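Local coordinates for protein C-C motif chemokine 1 (Homo sapiens, PDB 4OIJ) that attracts monocytes, but not neutrophils, as a secreted CC chemokine that binds the receptor CCR8, at residues S9-F15 with T31-N37; I25-N30 with L66-P70; G39-K43 with W58-R63. All blocks are in the same frame, centred on the assembly; numbering follows the deposited sequence.

Interaction 1 of 3, residues S9-F15 with T31-N37; sequences SRCCFSF and TSSICSN. With SO4 (sulfate ion), chain E; SO4 (sulfate ion), chain L; SO4 (sulfate ion), chain H; SO4 (sulfate ion), chain G.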
loop_
_atom_site.group_PDB
_atom_site.type_symbol
_atom_site.label_atom_id
_atom_site.label_comp_id
_atom_site.label_asym_id
_atom_site.label_seq_id
_atom_site.Cartn_x
_atom_site.Cartn_y
_atom_site.Cartn_z
ATOM N N SER A 9 1.059 5.232 2.600
ATOM C CA SER A 9 1.670 4.419 3.637
ATOM C C SER A 9 1.066 3.025 3.519
ATOM O O SER A 9 -0.111 2.922 3.187
ATOM C CB SER A 9 1.345 4.997 5.024
ATOM O OG SER A 9 1.747 6.349 5.153
ATOM N N ARG A 10 1.814 1.976 3.880
ATOM C CA ARG A 10 1.287 0.600 3.925
ATOM C C ARG A 10 1.030 0.252 5.373
ATOM O O ARG A 10 1.977 0.173 6.173
ATOM C CB ARG A 10 2.250 -0.421 3.291
ATOM C CG ARG A 10 2.240 -0.330 1.775
ATOM C CD ARG A 10 3.056 -1.448 1.140
ATOM N NE ARG A 10 3.306 -1.174 -0.273
ATOM C CZ ARG A 10 4.234 -0.339 -0.724
ATOM N NH1 ARG A 10 4.380 -0.144 -2.024
ATOM N NH2 ARG A 10 5.019 0.312 0.124
ATOM N N CYS A 11 -0.244 0.087 5.738
ATOM C CA CYS A 11 -0.576 -0.161 7.137
ATOM C C CYS A 11 -1.318 -1.465 7.325
ATOM O O CYS A 11 -2.058 -1.893 6.434
ATOM C CB CYS A 11 -1.365 1.001 7.719
ATOM S SG CYS A 11 -0.606 2.619 7.434
ATOM N N CYS A 12 -1.110 -2.082 8.476
ATOM C CA CYS A 12 -1.749 -3.350 8.816
ATOM C C CYS A 12 -2.594 -3.097 10.002
ATOM O O CYS A 12 -2.045 -2.943 11.099
ATOM C CB CYS A 12 -0.694 -4.406 9.123
ATOM S SG CYS A 12 0.057 -5.122 7.657
ATOM N N PHE A 13 -3.916 -2.947 9.802
ATOM C CA PHE A 13 -4.813 -2.728 10.950
ATOM C C PHE A 13 -5.555 -4.036 11.335
ATOM O O PHE A 13 -6.257 -4.067 12.336
ATOM C CB PHE A 13 -5.762 -1.564 10.696
ATOM C CG PHE A 13 -5.045 -0.246 10.425
ATOM C CD1 PHE A 13 -4.302 0.382 11.424
ATOM C CD2 PHE A 13 -5.179 0.397 9.204
ATOM C CE1 PHE A 13 -3.675 1.592 11.186
ATOM C CE2 PHE A 13 -4.557 1.608 8.971
ATOM C CZ PHE A 13 -3.805 2.200 9.959
ATOM N N SER A 14 -5.397 -5.115 10.533
ATOM C CA SER A 14 -5.995 -6.424 10.802
ATOM C C SER A 14 -4.903 -7.440 10.519
ATOM O O SER A 14 -4.151 -7.249 9.558
ATOM C CB SER A 14 -7.186 -6.677 9.886
ATOM O OG SER A 14 -7.567 -8.041 9.900
ATOM N N PHE A 15 -4.788 -8.498 11.352
ATOM C CA PHE A 15 -3.710 -9.481 11.186
ATOM C C PHE A 15 -4.172 -10.923 11.024
ATOM O O PHE A 15 -5.249 -11.317 11.526
ATOM C CB PHE A 15 -2.699 -9.431 12.360
ATOM C CG PHE A 15 -2.132 -8.072 12.678
ATOM C CD1 PHE A 15 -1.084 -7.547 11.934
ATOM C CD2 PHE A 15 -2.631 -7.323 13.735
ATOM C CE1 PHE A 15 -0.554 -6.295 12.239
ATOM C CE2 PHE A 15 -2.105 -6.064 14.036
ATOM C CZ PHE A 15 -1.076 -5.555 13.281
ATOM N N THR A 31 5.724 -2.479 7.554
ATOM C CA THR A 31 4.645 -1.491 7.430
ATOM C C THR A 31 5.342 -0.106 7.491
ATOM O O THR A 31 6.422 0.005 8.074
ATOM C CB THR A 31 3.690 -1.586 8.627
ATOM O OG1 THR A 31 4.474 -1.478 9.797
ATOM C CG2 THR A 31 2.911 -2.882 8.673
ATOM N N SER A 32 4.722 0.935 6.960
ATOM C CA SER A 32 5.305 2.293 7.019
ATOM C C SER A 32 5.396 2.738 8.488
ATOM O O SER A 32 4.487 2.441 9.280
ATOM C CB SER A 32 4.458 3.268 6.217
ATOM O OG SER A 32 4.270 2.769 4.908
ATOM N N SER A 33 6.520 3.399 8.858
ATOM C CA SER A 33 6.834 3.833 10.220
ATOM C C SER A 33 5.794 4.691 10.911
ATOM O O SER A 33 5.691 4.610 12.133
ATOM C CB SER A 33 8.202 4.499 10.277
ATOM O OG SER A 33 9.232 3.536 10.120
ATOM N N ILE A 34 5.023 5.511 10.156
ATOM C CA ILE A 34 3.966 6.375 10.730
ATOM C C ILE A 34 2.823 5.553 11.370
ATOM O O ILE A 34 2.198 6.011 12.337
ATOM C CB ILE A 34 3.439 7.398 9.688
ATOM C CG1 ILE A 34 2.525 8.471 10.336
ATOM C CG2 ILE A 34 2.766 6.684 8.466
ATOM C CD1 ILE A 34 2.594 9.853 9.752
ATOM N N CYS A 35 2.567 4.355 10.823
ATOM C CA CYS A 35 1.492 3.459 11.268
ATOM C C CYS A 35 2.063 2.075 11.632
ATOM O O CYS A 35 1.359 1.074 11.457
ATOM C CB CYS A 35 0.442 3.346 10.159
ATOM S SG CYS A 35 1.062 2.603 8.617
ATOM N N SER A 36 3.344 2.006 12.071
ATOM C CA SER A 36 4.046 0.744 12.346
ATOM C C SER A 36 3.221 -0.389 12.967
ATOM O O SER A 36 3.074 -1.446 12.339
ATOM C CB SER A 36 5.357 0.978 13.085
ATOM O OG SER A 36 6.435 0.832 12.175
ATOM N N ASN A 37 2.678 -0.159 14.179
ATOM C CA ASN A 37 1.825 -1.066 14.924
ATOM C C ASN A 37 2.267 -2.531 15.036
ATOM O O ASN A 37 1.434 -3.412 15.273
ATOM C CB ASN A 37 0.332 -0.836 14.598
ATOM C CG ASN A 37 -0.417 -1.769 13.650
ATOM O OD1 ASN A 37 -1.658 -1.821 13.727
ATOM N ND2 ASN A 37 0.275 -2.527 12.759
HETATM S S SO4 E . 8.331 4.521 5.506
HETATM O O1 SO4 E . 7.814 4.689 6.858
HETATM O O2 SO4 E . 9.157 5.703 5.161
HETATM O O3 SO4 E . 9.161 3.311 5.443
HETATM O O4 SO4 E . 7.203 4.400 4.547
HETATM S S SO4 L . 7.149 -1.756 15.032
HETATM O O1 SO4 L . 7.786 -2.777 15.874
HETATM O O2 SO4 L . 5.931 -1.245 15.683
HETATM O O3 SO4 L . 8.090 -0.654 14.826
HETATM O O4 SO4 L . 6.819 -2.339 13.721
HETATM S S SO4 H . 1.569 -1.583 -3.463
HETATM O O1 SO4 H . 0.255 -1.276 -4.087
HETATM O O2 SO4 H . 1.588 -1.012 -2.160
HETATM O O3 SO4 H . 1.785 -3.064 -3.295
HETATM O O4 SO4 H . 2.626 -0.966 -4.287
HETATM S S SO4 G . 7.952 0.295 -2.696
HETATM O O1 SO4 G . 7.044 1.444 -2.523
HETATM O O2 SO4 G . 9.345 0.760 -2.557
HETATM O O3 SO4 G . 7.666 -0.711 -1.664
HETATM O O4 SO4 G . 7.731 -0.304 -4.022
HETATM O O HOH W 1 0.679 -1.107 10.361
#
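Asn37 gives up more surface here than any other residue, 69 Å² under the 9-15 segment, with Cys35 next at 60 Å² and Thr31 at 48 Å². The Asn37 amide lies beside the backbone just after the short strand 9-11: ND2 donates to Cys12 O at 2.9 Å, and the same nitrogen bonds back to Ser36 O at 3.0 Å. Phe15 presents a ring edge to it, CZ standing 3.4 Å from Asn37 ND2. Cys35 makes the covalent link, its SG 2.0 Å from Cys11 SG with chi3 at -92°. Beside that disulfide, water 1 accepts from Cys12 N at 2.8 Å and donates to Cys35 O at 2.5 Å, filling the gap between the backbones. The adjacent Cys11 and Cys12 are the signature of the CC chemokines: Cys11 ties the N-terminal region to the loop after strand 25-30, while Cys12 is bonded to Cys51 on strand 49-53. Thr31 packs on Arg10 and Cys12: its CA is 3.4 Å from Arg10 O, and its CG2 is 3.8 Å from Cys12 SG. Within the same loop its OG1 donates to Ser36 O at 2.9 Å. Next to Thr31, Ser32 pairs with both backbone polar atoms of Arg10, its N donating to Arg10 O at 3.0 Å and its OG accepting from Arg10 N at 2.8 Å. The Arg10 side chain leads off the other way, to two sulfates. Ser9 and Cys11 also pair antiparallel with a strand of the second subunit, so the sheet continues across that interface.

Interaction 2 of 3, residues I25-N30 with L66-P70; sequences ILCYRN and LRHCP. With SO4 (sulfate ion), chain J; SO4 (sulfate ion), chain I.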
loop_
_atom_site.group_PDB
_atom_site.type_symbol
_atom_site.label_atom_id
_atom_site.label_comp_id
_atom_site.label_asym_id
_atom_site.label_seq_id
_atom_site.Cartn_x
_atom_site.Cartn_y
_atom_site.Cartn_z
ATOM N N ILE A 25 4.851 -18.063 1.010
ATOM C CA ILE A 25 5.325 -16.666 1.044
ATOM C C ILE A 25 6.531 -16.465 0.141
ATOM O O ILE A 25 7.465 -17.262 0.185
ATOM C CB ILE A 25 5.656 -16.227 2.508
ATOM C CG1 ILE A 25 4.517 -16.572 3.508
ATOM C CG2 ILE A 25 6.025 -14.745 2.584
ATOM C CD1 ILE A 25 4.937 -16.700 5.008
ATOM N N LEU A 26 6.550 -15.335 -0.597
ATOM C CA LEU A 26 7.658 -14.962 -1.471
ATOM C C LEU A 26 8.695 -14.156 -0.707
ATOM O O LEU A 26 9.882 -14.443 -0.803
ATOM C CB LEU A 26 7.151 -14.104 -2.641
ATOM C CG LEU A 26 6.363 -14.780 -3.748
ATOM C CD1 LEU A 26 5.738 -13.740 -4.639
ATOM C CD2 LEU A 26 7.259 -15.678 -4.601
ATOM N N CYS A 27 8.230 -13.132 0.058
ATOM C CA CYS A 27 9.066 -12.148 0.740
ATOM C C CYS A 27 8.232 -11.336 1.731
ATOM O O CYS A 27 7.008 -11.461 1.757
ATOM C CB CYS A 27 9.723 -11.236 -0.306
ATOM S SG CYS A 27 8.557 -10.458 -1.473
ATOM N N TYR A 28 8.889 -10.480 2.524
ATOM C CA TYR A 28 8.191 -9.606 3.458
ATOM C C TYR A 28 8.566 -8.120 3.301
ATOM O O TYR A 28 9.675 -7.799 2.873
ATOM C CB TYR A 28 8.394 -10.062 4.926
ATOM C CG TYR A 28 9.734 -9.672 5.510
ATOM C CD1 TYR A 28 9.900 -8.461 6.179
ATOM C CD2 TYR A 28 10.852 -10.484 5.343
ATOM C CE1 TYR A 28 11.134 -8.088 6.705
ATOM C CE2 TYR A 28 12.085 -10.136 5.889
ATOM C CZ TYR A 28 12.224 -8.931 6.563
ATOM O OH TYR A 28 13.446 -8.554 7.068
ATOM N N ARG A 29 7.629 -7.245 3.664
ATOM C CA ARG A 29 7.779 -5.785 3.665
ATOM C C ARG A 29 7.451 -5.307 5.075
ATOM O O ARG A 29 6.598 -5.915 5.743
ATOM C CB ARG A 29 6.774 -5.114 2.706
ATOM C CG ARG A 29 7.095 -5.214 1.218
ATOM C CD ARG A 29 6.271 -4.221 0.403
ATOM N NE ARG A 29 6.209 -4.578 -1.018
ATOM C CZ ARG A 29 7.085 -4.189 -1.941
ATOM N NH1 ARG A 29 8.119 -3.425 -1.607
ATOM N NH2 ARG A 29 6.940 -4.570 -3.201
ATOM N N ASN A 30 8.084 -4.233 5.523
ATOM C CA ASN A 30 7.734 -3.664 6.811
ATOM C C ASN A 30 6.566 -2.714 6.545
ATOM O O ASN A 30 6.419 -2.224 5.418
ATOM C CB ASN A 30 8.899 -2.883 7.379
ATOM C CG ASN A 30 9.944 -3.779 7.954
ATOM O OD1 ASN A 30 9.740 -4.468 8.958
ATOM N ND2 ASN A 30 11.082 -3.799 7.315
ATOM N N LEU A 66 13.063 -15.569 5.165
ATOM C CA LEU A 66 12.683 -14.833 3.963
ATOM C C LEU A 66 13.578 -13.620 3.730
ATOM O O LEU A 66 14.234 -13.143 4.656
ATOM C CB LEU A 66 11.229 -14.341 4.058
ATOM C CG LEU A 66 10.130 -15.393 4.088
ATOM C CD1 LEU A 66 8.826 -14.801 4.742
ATOM C CD2 LEU A 66 9.929 -16.040 2.694
ATOM N N ARG A 67 13.559 -13.100 2.501
ATOM C CA ARG A 67 14.241 -11.851 2.134
ATOM C C ARG A 67 13.192 -10.704 2.036
ATOM O O ARG A 67 11.996 -10.989 1.945
ATOM C CB ARG A 67 14.997 -12.018 0.810
ATOM C CG ARG A 67 15.997 -13.190 0.842
ATOM C CD ARG A 67 17.275 -12.877 0.125
ATOM N NE ARG A 67 18.316 -13.866 0.407
ATOM C CZ ARG A 67 19.304 -13.694 1.283
ATOM N NH1 ARG A 67 20.214 -14.642 1.459
ATOM N NH2 ARG A 67 19.380 -12.579 1.998
ATOM N N HIS A 68 13.645 -9.420 2.080
ATOM C CA HIS A 68 12.793 -8.225 1.940
ATOM C C HIS A 68 12.260 -8.181 0.509
ATOM O O HIS A 68 13.024 -8.474 -0.414
ATOM C CB HIS A 68 13.624 -6.955 2.185
ATOM C CG HIS A 68 13.542 -6.432 3.579
ATOM N ND1 HIS A 68 12.587 -5.497 3.946
ATOM C CD2 HIS A 68 14.305 -6.727 4.657
ATOM C CE1 HIS A 68 12.789 -5.270 5.233
ATOM N NE2 HIS A 68 13.811 -5.983 5.707
ATOM N N CYS A 69 10.967 -7.825 0.309
ATOM C CA CYS A 69 10.373 -7.741 -1.039
ATOM C C CYS A 69 11.090 -6.709 -1.880
ATOM O O CYS A 69 11.350 -5.630 -1.355
ATOM C CB CYS A 69 8.885 -7.423 -0.972
ATOM S SG CYS A 69 7.836 -8.805 -0.487
ATOM N N PRO A 70 11.436 -7.002 -3.157
ATOM C CA PRO A 70 12.118 -5.978 -3.972
ATOM C C PRO A 70 11.164 -4.892 -4.447
ATOM O O PRO A 70 9.960 -5.094 -4.533
ATOM C CB PRO A 70 12.719 -6.777 -5.142
ATOM C CG PRO A 70 11.846 -7.971 -5.267
ATOM C CD PRO A 70 11.232 -8.255 -3.921
HETATM S S SO4 J . 17.095 -9.274 2.791
HETATM O O1 SO4 J . 17.627 -10.568 2.408
HETATM O O2 SO4 J . 18.213 -8.445 3.343
HETATM O O3 SO4 J . 16.524 -8.662 1.560
HETATM O O4 SO4 J . 16.033 -9.463 3.830
HETATM S S SO4 I . 11.184 -1.862 4.578
HETATM O O1 SO4 I . 11.960 -1.830 5.833
HETATM O O2 SO4 I . 10.070 -0.882 4.668
HETATM O O3 SO4 I . 12.077 -1.491 3.474
HETATM O O4 SO4 I . 10.643 -3.206 4.315
HETATM O O HOH W 2 11.948 -14.251 0.567
HETATM O O HOH W 3 13.938 -5.222 8.375
#
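Leu66 and Tyr28 are two of the main space-fillers, with Cys69 covered as much: Leu66 points into the strand 25-30, and the Tyr28 ring swings back under the 66-70 segment although its CA-to-CB bond starts away from it. Leu66 lodges between Ile25 and Tyr28, with CD1 3.5 Å from Ile25 CG2 and CB 4.1 Å from Tyr28 CD2; its CD2 comes within 3.8 Å of Leu26 O. The chain then runs over the tyrosine, His68 CA lying over one face of the ring. The imidazole follows the tyrosine outward, centroids 4.3 Å apart and planes oblique at 47°, with Tyr28 OH 2.9 Å from His68 NE2. Beneath these side chains the backbones touch at a single bridge: Tyr28 N donates to Arg67 O at 3.2 Å, and Cys69 N to Tyr28 O at 2.9 Å. Water 2 fills the gap beside it, donating to Leu26 O (2.5 Å) and accepting from Arg67 N (2.8 Å). Cys69 turns inward to bond Cys27, SG to SG 2.1 Å with chi3 at 93°, a third disulfide beyond the two conserved in CC chemokines generally; it fastens the tail after the helix to the sheet. Arg29 folds over it, CG 3.6 Å from Cys69 CB, its guanidinium face against that same carbon. The tail thus crosses an outermost strand of the three-stranded sheet: strand 39-44 pairs with 25-30 and sends Lys43 against Cys69, while helix 57-64 reaches Ile25 through His62 and Tyr28 through Arg63.

Interaction 3 of 3, residues G39-K43 with W58-R63; sequences GLIFK and WVQRHR. With SO4 (sulfate ion), chain F; SO4 (sulfate ion), chain M.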
loop_
_atom_site.group_PDB
_atom_site.type_symbol
_atom_site.label_atom_id
_atom_site.label_comp_id
_atom_site.label_asym_id
_atom_site.label_seq_id
_atom_site.Cartn_x
_atom_site.Cartn_y
_atom_site.Cartn_z
ATOM N N GLY A 39 3.304 -4.675 12.954
ATOM C CA GLY A 39 2.879 -5.534 11.864
ATOM C C GLY A 39 3.979 -5.740 10.857
ATOM O O GLY A 39 4.890 -4.916 10.739
ATOM N N LEU A 40 3.877 -6.850 10.124
ATOM C CA LEU A 40 4.776 -7.282 9.055
ATOM C C LEU A 40 3.877 -7.648 7.869
ATOM O O LEU A 40 2.834 -8.287 8.078
ATOM C CB LEU A 40 5.454 -8.602 9.532
ATOM C CG LEU A 40 6.917 -8.802 9.228
ATOM C CD1 LEU A 40 7.777 -8.182 10.313
ATOM C CD2 LEU A 40 7.246 -10.265 9.157
ATOM N N ILE A 41 4.276 -7.323 6.639
ATOM C CA ILE A 41 3.496 -7.770 5.490
ATOM C C ILE A 41 4.243 -8.948 4.820
ATOM O O ILE A 41 5.432 -8.826 4.510
ATOM C CB ILE A 41 3.250 -6.623 4.480
ATOM C CG1 ILE A 41 2.613 -5.391 5.167
ATOM C CG2 ILE A 41 2.435 -7.100 3.249
ATOM C CD1 ILE A 41 3.013 -4.030 4.393
ATOM N N PHE A 42 3.555 -10.077 4.604
ATOM C CA PHE A 42 4.121 -11.162 3.841
ATOM C C PHE A 42 3.512 -11.084 2.442
ATOM O O PHE A 42 2.286 -10.982 2.307
ATOM C CB PHE A 42 3.778 -12.524 4.459
ATOM C CG PHE A 42 4.444 -12.813 5.777
ATOM C CD1 PHE A 42 5.835 -12.873 5.873
ATOM C CD2 PHE A 42 3.685 -13.140 6.901
ATOM C CE1 PHE A 42 6.454 -13.214 7.079
ATOM C CE2 PHE A 42 4.305 -13.495 8.101
ATOM C CZ PHE A 42 5.683 -13.517 8.189
ATOM N N LYS A 43 4.356 -11.151 1.410
ATOM C CA LYS A 43 3.896 -11.183 0.021
ATOM C C LYS A 43 3.692 -12.628 -0.301
ATOM O O LYS A 43 4.597 -13.424 -0.087
ATOM C CB LYS A 43 4.928 -10.559 -0.934
ATOM C CG LYS A 43 4.437 -10.474 -2.384
ATOM C CD LYS A 43 5.512 -10.046 -3.389
ATOM C CE LYS A 43 4.879 -9.624 -4.694
ATOM N NZ LYS A 43 4.190 -10.752 -5.377
ATOM N N TRP A 58 5.421 -17.525 15.265
ATOM C CA TRP A 58 5.580 -18.032 13.891
ATOM C C TRP A 58 5.999 -16.981 12.865
ATOM O O TRP A 58 6.776 -17.288 11.958
ATOM C CB TRP A 58 4.334 -18.805 13.421
ATOM C CG TRP A 58 3.076 -17.986 13.240
ATOM C CD1 TRP A 58 2.052 -17.850 14.134
ATOM C CD2 TRP A 58 2.667 -17.276 12.048
ATOM N NE1 TRP A 58 1.059 -17.052 13.603
ATOM C CE2 TRP A 58 1.399 -16.708 12.313
ATOM C CE3 TRP A 58 3.230 -17.110 10.761
ATOM C CZ2 TRP A 58 0.686 -15.980 11.347
ATOM C CZ3 TRP A 58 2.531 -16.378 9.808
ATOM C CH2 TRP A 58 1.285 -15.805 10.110
ATOM N N VAL A 59 5.473 -15.746 13.015
ATOM C CA VAL A 59 5.757 -14.608 12.150
ATOM C C VAL A 59 7.261 -14.276 12.181
ATOM O O VAL A 59 7.851 -14.028 11.131
ATOM C CB VAL A 59 4.885 -13.389 12.529
ATOM C CG1 VAL A 59 5.211 -12.175 11.654
ATOM C CG2 VAL A 59 3.403 -13.739 12.456
ATOM N N GLN A 60 7.849 -14.276 13.394
ATOM C CA GLN A 60 9.262 -13.997 13.668
ATOM C C GLN A 60 10.166 -15.032 13.004
ATOM O O GLN A 60 11.157 -14.659 12.374
ATOM C CB GLN A 60 9.519 -13.974 15.188
ATOM C CG GLN A 60 8.851 -12.817 15.924
ATOM C CD GLN A 60 8.979 -12.893 17.432
ATOM O OE1 GLN A 60 8.948 -13.973 18.049
ATOM N NE2 GLN A 60 9.079 -11.732 18.064
ATOM N N ARG A 61 9.817 -16.328 13.148
ATOM C CA ARG A 61 10.567 -17.444 12.567
ATOM C C ARG A 61 10.466 -17.464 11.044
ATOM O O ARG A 61 11.439 -17.813 10.386
ATOM C CB ARG A 61 10.148 -18.798 13.171
ATOM C CG ARG A 61 10.100 -18.794 14.701
ATOM C CD ARG A 61 9.963 -20.166 15.296
ATOM N NE ARG A 61 8.706 -20.840 14.968
ATOM C CZ ARG A 61 7.572 -20.713 15.649
ATOM N NH1 ARG A 61 7.497 -19.879 16.681
ATOM N NH2 ARG A 61 6.504 -21.423 15.308
ATOM N N HIS A 62 9.294 -17.085 10.487
ATOM C CA HIS A 62 9.054 -16.986 9.042
ATOM C C HIS A 62 9.917 -15.843 8.475
ATOM O O HIS A 62 10.564 -16.021 7.440
ATOM C CB HIS A 62 7.559 -16.707 8.754
ATOM C CG HIS A 62 6.659 -17.916 8.767
ATOM N ND1 HIS A 62 6.964 -19.050 9.500
ATOM C CD2 HIS A 62 5.460 -18.100 8.168
ATOM C CE1 HIS A 62 5.962 -19.895 9.296
ATOM N NE2 HIS A 62 5.030 -19.366 8.508
ATOM N N ARG A 63 9.960 -14.692 9.186
ATOM C CA ARG A 63 10.714 -13.483 8.820
ATOM C C ARG A 63 12.190 -13.778 8.617
ATOM O O ARG A 63 12.794 -13.266 7.670
ATOM C CB ARG A 63 10.527 -12.394 9.900
ATOM C CG ARG A 63 11.136 -11.038 9.553
ATOM C CD ARG A 63 11.123 -10.085 10.732
ATOM N NE ARG A 63 11.354 -8.705 10.307
ATOM C CZ ARG A 63 12.245 -7.884 10.856
ATOM N NH1 ARG A 63 12.999 -8.293 11.872
ATOM N NH2 ARG A 63 12.387 -6.647 10.399
HETATM S S SO4 F . 3.564 -20.160 17.246
HETATM O O1 SO4 F . 4.944 -20.617 17.460
HETATM O O2 SO4 F . 3.536 -18.694 17.183
HETATM O O3 SO4 F . 3.008 -20.765 16.005
HETATM O O4 SO4 F . 2.726 -20.627 18.389
HETATM S S SO4 M . 7.856 -22.806 12.193
HETATM O O1 SO4 M . 6.611 -22.663 12.977
HETATM O O2 SO4 M . 8.890 -21.954 12.773
HETATM O O3 SO4 M . 8.313 -24.206 12.225
HETATM O O4 SO4 M . 7.616 -22.435 10.773
#
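Strand 39-43 and helix 58-63 cross with their axes 10.4 Å apart at closest approach and their N-to-C directions 53° apart. Leu40 and Val59 are the nearest backbone pair, 8.0 Å between CA atoms, so side chains span the gap. The strand sends alternate residues, Leu40 and Phe42, toward the helix. Leu40 CD2 meets Val59 CG1 at 3.7 Å, and its CD1 lies 3.6 Å from Arg63 NE. The Phe42 ring goes deeper: CZ is 3.7 Å from both Val59 CG1 and His62 CB, while CE2 is 3.8 Å from Trp58 CZ3. This is the chemokine fold's C-terminal helix laid over its antiparallel sheet, with Ile25 and Ala52 of the flanking strands also touching Phe42. His62 sends its NE2 to Ile20 O, and Arg61 holds sulfates on the helix's outer side. The helix satisfies its backbone internally, as in Arg63 N to Val59 O at 2.9 Å; what joins it to the strand is mostly apolar side-chain packing, with Leu40 also against the Arg63 side chain.

Overall arrangement
Interaction 3 is the buried one, helix 57-64 resting on the middle strand of the sheet through apolar side chains. Interactions 1 and 2 lie nearer the surface, on opposite sides of the chain's centre; both fasten an irregular segment (31-37, 66-70) to a strand by a disulfide and hydrogen bonds, mainly between backbones in interaction 2, partly through side chains in interaction 1. Interactions 2 and 3 share the sheet: strands 25-30 and 39-44 are neighbours, and interaction 3 is nested within the loop that interaction 2 closes. Interaction 1 meets interaction 3 by packing, Cys12 and Arg10 against Ile41, Phe15 and Thr31 against Gly39. Sulfates sit at the outer parts of all three, on arginines and other polar groups.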